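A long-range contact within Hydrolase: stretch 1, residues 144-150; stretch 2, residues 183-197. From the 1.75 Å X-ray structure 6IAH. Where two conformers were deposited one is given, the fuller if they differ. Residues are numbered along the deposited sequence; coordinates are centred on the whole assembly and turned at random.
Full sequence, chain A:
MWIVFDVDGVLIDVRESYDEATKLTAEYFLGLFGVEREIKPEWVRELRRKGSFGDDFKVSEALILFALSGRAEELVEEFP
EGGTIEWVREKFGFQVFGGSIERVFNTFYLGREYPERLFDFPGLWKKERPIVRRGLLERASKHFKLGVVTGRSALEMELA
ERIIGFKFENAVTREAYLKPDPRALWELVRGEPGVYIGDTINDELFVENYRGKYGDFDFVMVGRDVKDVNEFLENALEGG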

ATOM      1  N   PHE A 144     -18.969 -17.435   5.514  1.00 29.00           N
ATOM      2  CA  PHE A 144     -18.865 -16.385   4.471  1.00 28.34           C
ATOM      3  C   PHE A 144     -17.732 -16.768   3.547  1.00 28.16           C
ATOM      4  O   PHE A 144     -16.758 -17.417   4.017  1.00 28.85           O
ATOM      5  N   LYS A 145     -17.842 -16.403   2.270  0.50 28.41           N
ATOM      6  CA  LYS A 145     -16.715 -16.400   1.347  0.50 28.35           C
ATOM      7  C   LYS A 145     -15.837 -15.190   1.619  0.50 26.94           C
ATOM      8  O   LYS A 145     -16.327 -14.057   1.709  0.50 26.75           O
ATOM      9  N   LEU A 146     -14.548 -15.433   1.771  1.00 26.54           N
ATOM     10  CA  LEU A 146     -13.605 -14.369   2.123  1.00 27.56           C
ATOM     11  C   LEU A 146     -12.674 -14.128   0.919  1.00 27.86           C
ATOM     12  O   LEU A 146     -12.298 -15.055   0.187  1.00 29.49           O
ATOM     13  N   GLY A 147     -12.332 -12.865   0.710  1.00 25.11           N
ATOM     14  CA  GLY A 147     -11.433 -12.485  -0.322  1.00 24.51           C
ATOM     15  C   GLY A 147     -10.681 -11.248  -0.036  1.00 23.86           C
ATOM     16  O   GLY A 147     -10.991 -10.538   0.957  1.00 22.86           O
ATOM     17  N   VAL A 148      -9.667 -10.965  -0.851  1.00 23.59           N
ATOM     18  CA  VAL A 148      -8.970  -9.642  -0.713  1.00 25.38           C
ATOM     19  C   VAL A 148      -8.795  -8.995  -2.055  1.00 25.45           C
ATOM     20  O   VAL A 148      -8.649  -9.682  -3.080  1.00 27.43           O
ATOM     21  N   VAL A 149      -8.819  -7.669  -2.075  1.00 26.29           N
ATOM     22  CA  VAL A 149      -8.381  -6.927  -3.275  1.00 23.64           C
ATOM     23  C   VAL A 149      -7.338  -6.022  -2.746  1.00 22.56           C
ATOM     24  O   VAL A 149      -7.658  -5.196  -1.894  1.00 26.08           O
ATOM     25  N   THR A 150      -6.125  -6.106  -3.275  1.00 22.68           N
ATOM     26  CA  THR A 150      -5.015  -5.342  -2.674  1.00 23.01           C
ATOM     27  C   THR A 150      -4.085  -4.812  -3.756  1.00 23.99           C
ATOM     28  O   THR A 150      -3.888  -5.439  -4.771  1.00 24.50           O
ATOM     29  N   ARG A 183     -13.545  -3.708 -11.933  1.00 29.87           N
ATOM     30  CA  ARG A 183     -13.316  -5.073 -12.468  1.00 30.02           C
ATOM     31  C   ARG A 183     -12.543  -5.952 -11.463  1.00 29.18           C
ATOM     32  O   ARG A 183     -12.654  -7.150 -11.504  1.00 29.51           O
ATOM     33  N   ALA A 184     -11.761  -5.335 -10.570  1.00 26.96           N
ATOM     34  CA  ALA A 184     -11.051  -6.031  -9.502  1.00 28.48           C
ATOM     35  C   ALA A 184     -11.996  -6.760  -8.537  1.00 30.45           C
ATOM     36  O   ALA A 184     -11.715  -7.875  -8.087  1.00 29.69           O
ATOM     37  N   LEU A 185     -13.141  -6.128  -8.262  1.00 28.57           N
ATOM     38  CA  LEU A 185     -14.096  -6.679  -7.359  1.00 29.26           C
ATOM     39  C   LEU A 185     -14.938  -7.686  -8.138  1.00 28.12           C
ATOM     40  O   LEU A 185     -15.221  -8.791  -7.639  1.00 28.62           O
ATOM     41  N   TRP A 186     -15.298  -7.356  -9.364  1.00 29.69           N
ATOM     42  CA  TRP A 186     -16.069  -8.294 -10.182  1.00 31.36           C
ATOM     43  C   TRP A 186     -15.325  -9.594 -10.377  1.00 35.65           C
ATOM     44  O   TRP A 186     -15.909 -10.670 -10.325  1.00 33.72           O
ATOM     45  N   GLU A 187     -14.020  -9.484 -10.600  1.00 38.36           N
ATOM     46  CA  GLU A 187     -13.140 -10.643 -10.695  1.00 38.07           C
ATOM     47  C   GLU A 187     -13.368 -11.676  -9.593  1.00 35.67           C
ATOM     48  O   GLU A 187     -13.386 -12.874  -9.853  1.00 34.98           O
ATOM     49  N   LEU A 188     -13.498 -11.203  -8.361  1.00 32.52           N
ATOM     50  CA  LEU A 188     -13.717 -12.054  -7.218  1.00 35.83           C
ATOM     51  C   LEU A 188     -15.170 -12.503  -7.099  1.00 32.93           C
ATOM     52  O   LEU A 188     -15.438 -13.691  -6.998  1.00 31.72           O
ATOM     53  N   VAL A 189     -16.088 -11.534  -7.023  1.00 29.01           N
ATOM     54  CA  VAL A 189     -17.448 -11.813  -6.575  1.00 29.17           C
ATOM     55  C   VAL A 189     -18.403 -12.186  -7.713  1.00 34.31           C
ATOM     56  O   VAL A 189     -19.395 -12.817  -7.454  1.00 35.33           O
ATOM     57  N   ARG A 190     -18.116 -11.787  -8.948  1.00 35.92           N
ATOM     58  CA  ARG A 190     -18.960 -12.107 -10.102  1.00 38.82           C
ATOM     59  C   ARG A 190     -20.496 -11.851  -9.881  1.00 36.16           C
ATOM     60  O   ARG A 190     -21.321 -12.679 -10.171  1.00 38.42           O
ATOM     61  N   GLY A 191     -20.823 -10.712  -9.293  1.00 38.35           N
ATOM     62  CA  GLY A 191     -22.199 -10.305  -9.042  1.00 38.71           C
ATOM     63  C   GLY A 191     -22.883 -10.851  -7.797  1.00 38.22           C
ATOM     64  O   GLY A 191     -24.036 -10.571  -7.580  1.00 38.08           O
ATOM     65  N   GLU A 192     -22.196 -11.644  -6.994  1.00 34.42           N
ATOM     66  CA  GLU A 192     -22.757 -12.171  -5.787  1.00 32.44           C
ATOM     67  C   GLU A 192     -22.615 -11.054  -4.750  1.00 31.02           C
ATOM     68  O   GLU A 192     -21.698 -10.209  -4.842  1.00 29.97           O
ATOM     69  N   PRO A 193     -23.508 -11.064  -3.766  1.00 28.97           N
ATOM     70  CA  PRO A 193     -23.542  -9.972  -2.820  1.00 26.52           C
ATOM     71  C   PRO A 193     -22.446 -10.024  -1.825  1.00 23.94           C
ATOM     72  O   PRO A 193     -21.907 -11.070  -1.537  1.00 26.12           O
ATOM     73  N   GLY A 194     -22.217  -8.897  -1.207  1.00 28.19           N
ATOM     74  CA  GLY A 194     -21.167  -8.832  -0.210  1.00 27.96           C
ATOM     75  C   GLY A 194     -20.862  -7.443   0.232  1.00 27.06           C
ATOM     76  O   GLY A 194     -21.586  -6.470  -0.083  1.00 24.52           O
ATOM     77  N   VAL A 195     -19.748  -7.365   0.964  1.00 26.28           N
ATOM     78  CA  VAL A 195     -19.232  -6.121   1.476  1.00 26.82           C
ATOM     79  C   VAL A 195     -17.698  -6.046   1.272  1.00 25.43           C
ATOM     80  O   VAL A 195     -17.012  -7.083   1.357  1.00 24.71           O
ATOM     81  N   TYR A 196     -17.196  -4.821   1.022  1.00 23.04           N
ATOM     82  CA  TYR A 196     -15.780  -4.539   0.961  1.00 21.55           C
ATOM     83  C   TYR A 196     -15.443  -3.713   2.171  1.00 22.62           C
ATOM     84  O   TYR A 196     -16.106  -2.733   2.412  1.00 25.30           O
ATOM     85  N   ILE A 197     -14.372  -4.091   2.864  1.00 21.99           N
ATOM     86  CA  ILE A 197     -13.843  -3.344   4.060  1.00 22.27           C
ATOM     87  C   ILE A 197     -12.560  -2.623   3.677  1.00 22.90           C
ATOM     88  O   ILE A 197     -11.573  -3.295   3.358  1.00 23.25           O
TER

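Val-149 is the hub of this contact. Its CA-to-CB bond points toward the second stretch, and with chi1 at t (175°) its two methyls reach two residues one helical turn apart: CG1 lies 3.8 Å from CB of Ala-184, and CG2 lies 4.1 Å from CD1 of Leu-188. Both helix residues aim toward the strand, which runs nearly antiparallel to helix 183-189, at 158°. The small side chain falls where the backbones come close, Val-149 and Ala-184 having their CA atoms 6.8 Å apart.

Leu-188, with chi1 between wells at -91° and chi2 at t, lays CD1 over the strand backbone, 4.0 Å from CA of Gly-147 and 3.7 Å from O of Val-148. Here glycine is what makes room: a CB on Gly-147 would point toward the helix and sit 2.7 Å from CD1 of Leu-188, a clash. The alternation of the strand does the rest, since Leu-146 and Val-148 point away and leave the inward positions to Lys-145, Gly-147 and Val-149.

Tyr-196 joins from strand 194-197. It sets out sideways, but chi1 at t (-169°) carries the ring to Val-149, whose CB meets CE1 of Tyr-196 at 3.9 Å. The ring's tip supplies the one hydrogen bond between the stretches, from OH of Tyr-196 to O of Val-149 at 2.8 Å, so a buried hydroxyl is paid for with a backbone carbonyl.

At the exposed edge, Lys-145 (chi1 m) and Glu-192 (chi1 m, chi2 t) point toward each other's stretches but barely touch, CD of Lys-145 standing 4.5 Å from OE1 of Glu-192. Beyond the contact, after the helix, Arg-190 turns back on Glu-187 in a salt bridge, NH2 of Arg-190 to OE2 of Glu-187 at 3.1 Å.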

ATOM      1  CB  PHE A 144     -18.477 -15.067   5.120  1.00 28.14           C
ATOM      2  CG  PHE A 144     -19.474 -14.561   6.132  1.00 29.12           C
ATOM      3  CD1 PHE A 144     -20.587 -13.827   5.711  1.00 31.13           C
ATOM      4  CD2 PHE A 144     -19.282 -14.790   7.481  1.00 31.51           C
ATOM      5  CE1 PHE A 144     -21.516 -13.347   6.642  1.00 32.93           C
ATOM      6  CE2 PHE A 144     -20.211 -14.341   8.431  1.00 31.81           C
ATOM      7  CZ  PHE A 144     -21.335 -13.632   7.999  1.00 34.30           C
ATOM      8  CB  LYS A 145     -17.185 -16.328  -0.094  0.50 30.26           C
ATOM      9  CG  LYS A 145     -17.952 -17.560  -0.548  0.50 32.30           C
ATOM     10  CD  LYS A 145     -17.655 -17.865  -2.003  0.50 34.07           C
ATOM     11  CE  LYS A 145     -16.205 -18.277  -2.216  0.50 35.55           C
ATOM     12  NZ  LYS A 145     -15.957 -18.650  -3.633  0.50 35.88           N
ATOM     13  CB  LEU A 146     -12.795 -14.719   3.351  1.00 28.60           C
ATOM     14  CG  LEU A 146     -13.507 -15.092   4.636  1.00 29.23           C
ATOM     15  CD1 LEU A 146     -12.407 -15.343   5.688  1.00 29.38           C
ATOM     16  CD2 LEU A 146     -14.446 -13.984   5.071  1.00 28.41           C
ATOM     17  CB  VAL A 148      -7.585  -9.686   0.027  1.00 28.99           C
ATOM     18  CG1 VAL A 148      -7.662 -10.401   1.365  1.00 27.98           C
ATOM     19  CG2 VAL A 148      -6.459 -10.208  -0.839  1.00 30.47           C
ATOM     20  CB  VAL A 149      -9.520  -6.138  -3.954  1.00 23.88           C
ATOM     21  CG1 VAL A 149      -8.995  -5.304  -5.102  1.00 24.05           C
ATOM     22  CG2 VAL A 149     -10.655  -7.063  -4.416  1.00 24.11           C
ATOM     23  CB  THR A 150      -4.278  -6.203  -1.621  1.00 25.43           C
ATOM     24  OG1 THR A 150      -3.213  -5.472  -0.977  1.00 26.17           O
ATOM     25  CG2 THR A 150      -3.732  -7.435  -2.187  1.00 24.56           C
ATOM     26  CB  ARG A 183     -12.510  -5.011 -13.768  1.00 32.29           C
ATOM     27  CG  ARG A 183     -13.213  -4.280 -14.906  1.00 36.59           C
ATOM     28  CD  ARG A 183     -12.251  -3.886 -16.036  1.00 41.19           C
ATOM     29  NE  ARG A 183     -12.937  -3.074 -17.041  1.00 40.94           N
ATOM     30  CZ  ARG A 183     -13.274  -1.787 -16.920  1.00 45.40           C
ATOM     31  NH1 ARG A 183     -12.971  -1.092 -15.814  1.00 47.74           N
ATOM     32  NH2 ARG A 183     -13.922  -1.171 -17.929  1.00 42.80           N
ATOM     33  CB  ALA A 184     -10.163  -5.032  -8.702  1.00 28.53           C
ATOM     34  CB  LEU A 185     -14.939  -5.557  -6.714  1.00 28.88           C
ATOM     35  CG  LEU A 185     -15.895  -6.004  -5.584  1.00 31.17           C
ATOM     36  CD1 LEU A 185     -15.309  -6.906  -4.463  1.00 27.43           C
ATOM     37  CD2 LEU A 185     -16.537  -4.726  -5.000  1.00 32.42           C
ATOM     38  CB  TRP A 186     -16.386  -7.686 -11.537  1.00 31.21           C
ATOM     39  CG  TRP A 186     -17.052  -8.635 -12.437  1.00 33.54           C
ATOM     40  CD1 TRP A 186     -16.463  -9.421 -13.373  1.00 36.81           C
ATOM     41  CD2 TRP A 186     -18.446  -8.948 -12.450  1.00 34.30           C
ATOM     42  NE1 TRP A 186     -17.427 -10.187 -14.004  1.00 40.94           N
ATOM     43  CE2 TRP A 186     -18.652  -9.900 -13.457  1.00 38.87           C
ATOM     44  CE3 TRP A 186     -19.544  -8.470 -11.740  1.00 38.35           C
ATOM     45  CZ2 TRP A 186     -19.930 -10.403 -13.766  1.00 46.65           C
ATOM     46  CZ3 TRP A 186     -20.821  -8.961 -12.053  1.00 44.18           C
ATOM     47  CH2 TRP A 186     -21.000  -9.915 -13.053  1.00 41.70           C
ATOM     48  CB  GLU A 187     -11.663 -10.185 -10.651  1.00 42.12           C
ATOM     49  CG  GLU A 187     -10.632 -11.255 -11.007  1.00 50.43           C
ATOM     50  CD  GLU A 187     -10.947 -11.942 -12.337  1.00 56.54           C
ATOM     51  OE1 GLU A 187     -11.630 -11.291 -13.189  1.00 59.72           O
ATOM     52  OE2 GLU A 187     -10.565 -13.145 -12.494  1.00 61.33           O
ATOM     53  CB  LEU A 188     -13.352 -11.340  -5.916  1.00 38.23           C
ATOM     54  CG  LEU A 188     -11.964 -11.428  -5.333  1.00 42.39           C
ATOM     55  CD1 LEU A 188     -12.061 -10.932  -3.904  1.00 44.06           C
ATOM     56  CD2 LEU A 188     -11.442 -12.858  -5.428  1.00 43.47           C
ATOM     57  CB  VAL A 189     -18.026 -10.725  -5.670  1.00 29.85           C
ATOM     58  CG1 VAL A 189     -17.070 -10.438  -4.503  1.00 30.97           C
ATOM     59  CG2 VAL A 189     -18.335  -9.405  -6.415  1.00 31.61           C
ATOM     60  CB  ARG A 190     -18.687 -13.551 -10.490  1.00 40.10           C
ATOM     61  CG  ARG A 190     -17.230 -13.864 -10.793  1.00 46.52           C
ATOM     62  CD  ARG A 190     -16.760 -13.220 -12.093  1.00 53.64           C
ATOM     63  NE  ARG A 190     -15.311 -13.355 -12.316  1.00 64.40           N
ATOM     64  CZ  ARG A 190     -14.703 -14.280 -13.069  1.00 71.38           C
ATOM     65  NH1 ARG A 190     -15.390 -15.231 -13.697  1.00 70.25           N
ATOM     66  NH2 ARG A 190     -13.375 -14.263 -13.190  1.00 76.37           N
ATOM     67  CB  GLU A 192     -22.026 -13.409  -5.277  1.00 36.34           C
ATOM     68  CG  GLU A 192     -21.951 -14.576  -6.253  1.00 46.06           C
ATOM     69  CD  GLU A 192     -20.899 -15.596  -5.858  1.00 53.99           C
ATOM     70  OE1 GLU A 192     -20.396 -15.586  -4.709  1.00 60.66           O
ATOM     71  OE2 GLU A 192     -20.545 -16.423  -6.712  1.00 79.04           O
ATOM     72  CB  PRO A 193     -24.844 -10.176  -2.086  1.00 28.95           C
ATOM     73  CG  PRO A 193     -25.608 -11.152  -2.926  1.00 34.94           C
ATOM     74  CD  PRO A 193     -24.591 -12.024  -3.511  1.00 30.61           C
ATOM     75  CB  VAL A 195     -19.601  -5.953   2.963  1.00 27.44           C
ATOM     76  CG1 VAL A 195     -19.095  -7.099   3.831  1.00 28.30           C
ATOM     77  CG2 VAL A 195     -19.150  -4.588   3.520  1.00 27.06           C
ATOM     78  CB  TYR A 196     -15.389  -3.767  -0.301  1.00 24.58           C
ATOM     79  CG  TYR A 196     -13.894  -3.694  -0.515  1.00 25.08           C
ATOM     80  CD1 TYR A 196     -13.166  -4.806  -0.951  1.00 25.91           C
ATOM     81  CD2 TYR A 196     -13.171  -2.524  -0.240  1.00 26.15           C
ATOM     82  CE1 TYR A 196     -11.779  -4.736  -1.109  1.00 25.17           C
ATOM     83  CE2 TYR A 196     -11.791  -2.440  -0.421  1.00 23.67           C
ATOM     84  CZ  TYR A 196     -11.089  -3.543  -0.833  1.00 25.74           C
ATOM     85  OH  TYR A 196      -9.709  -3.467  -0.971  1.00 23.46           O
ATOM     86  CB  ILE A 197     -13.530  -4.311   5.213  1.00 25.30           C
ATOM     87  CG1 ILE A 197     -14.604  -5.394   5.403  1.00 27.39           C
ATOM     88  CG2 ILE A 197     -13.224  -3.523   6.500  1.00 25.47           C
ATOM     89  CD1 ILE A 197     -16.011  -4.888   5.494  1.00 31.24           C
TER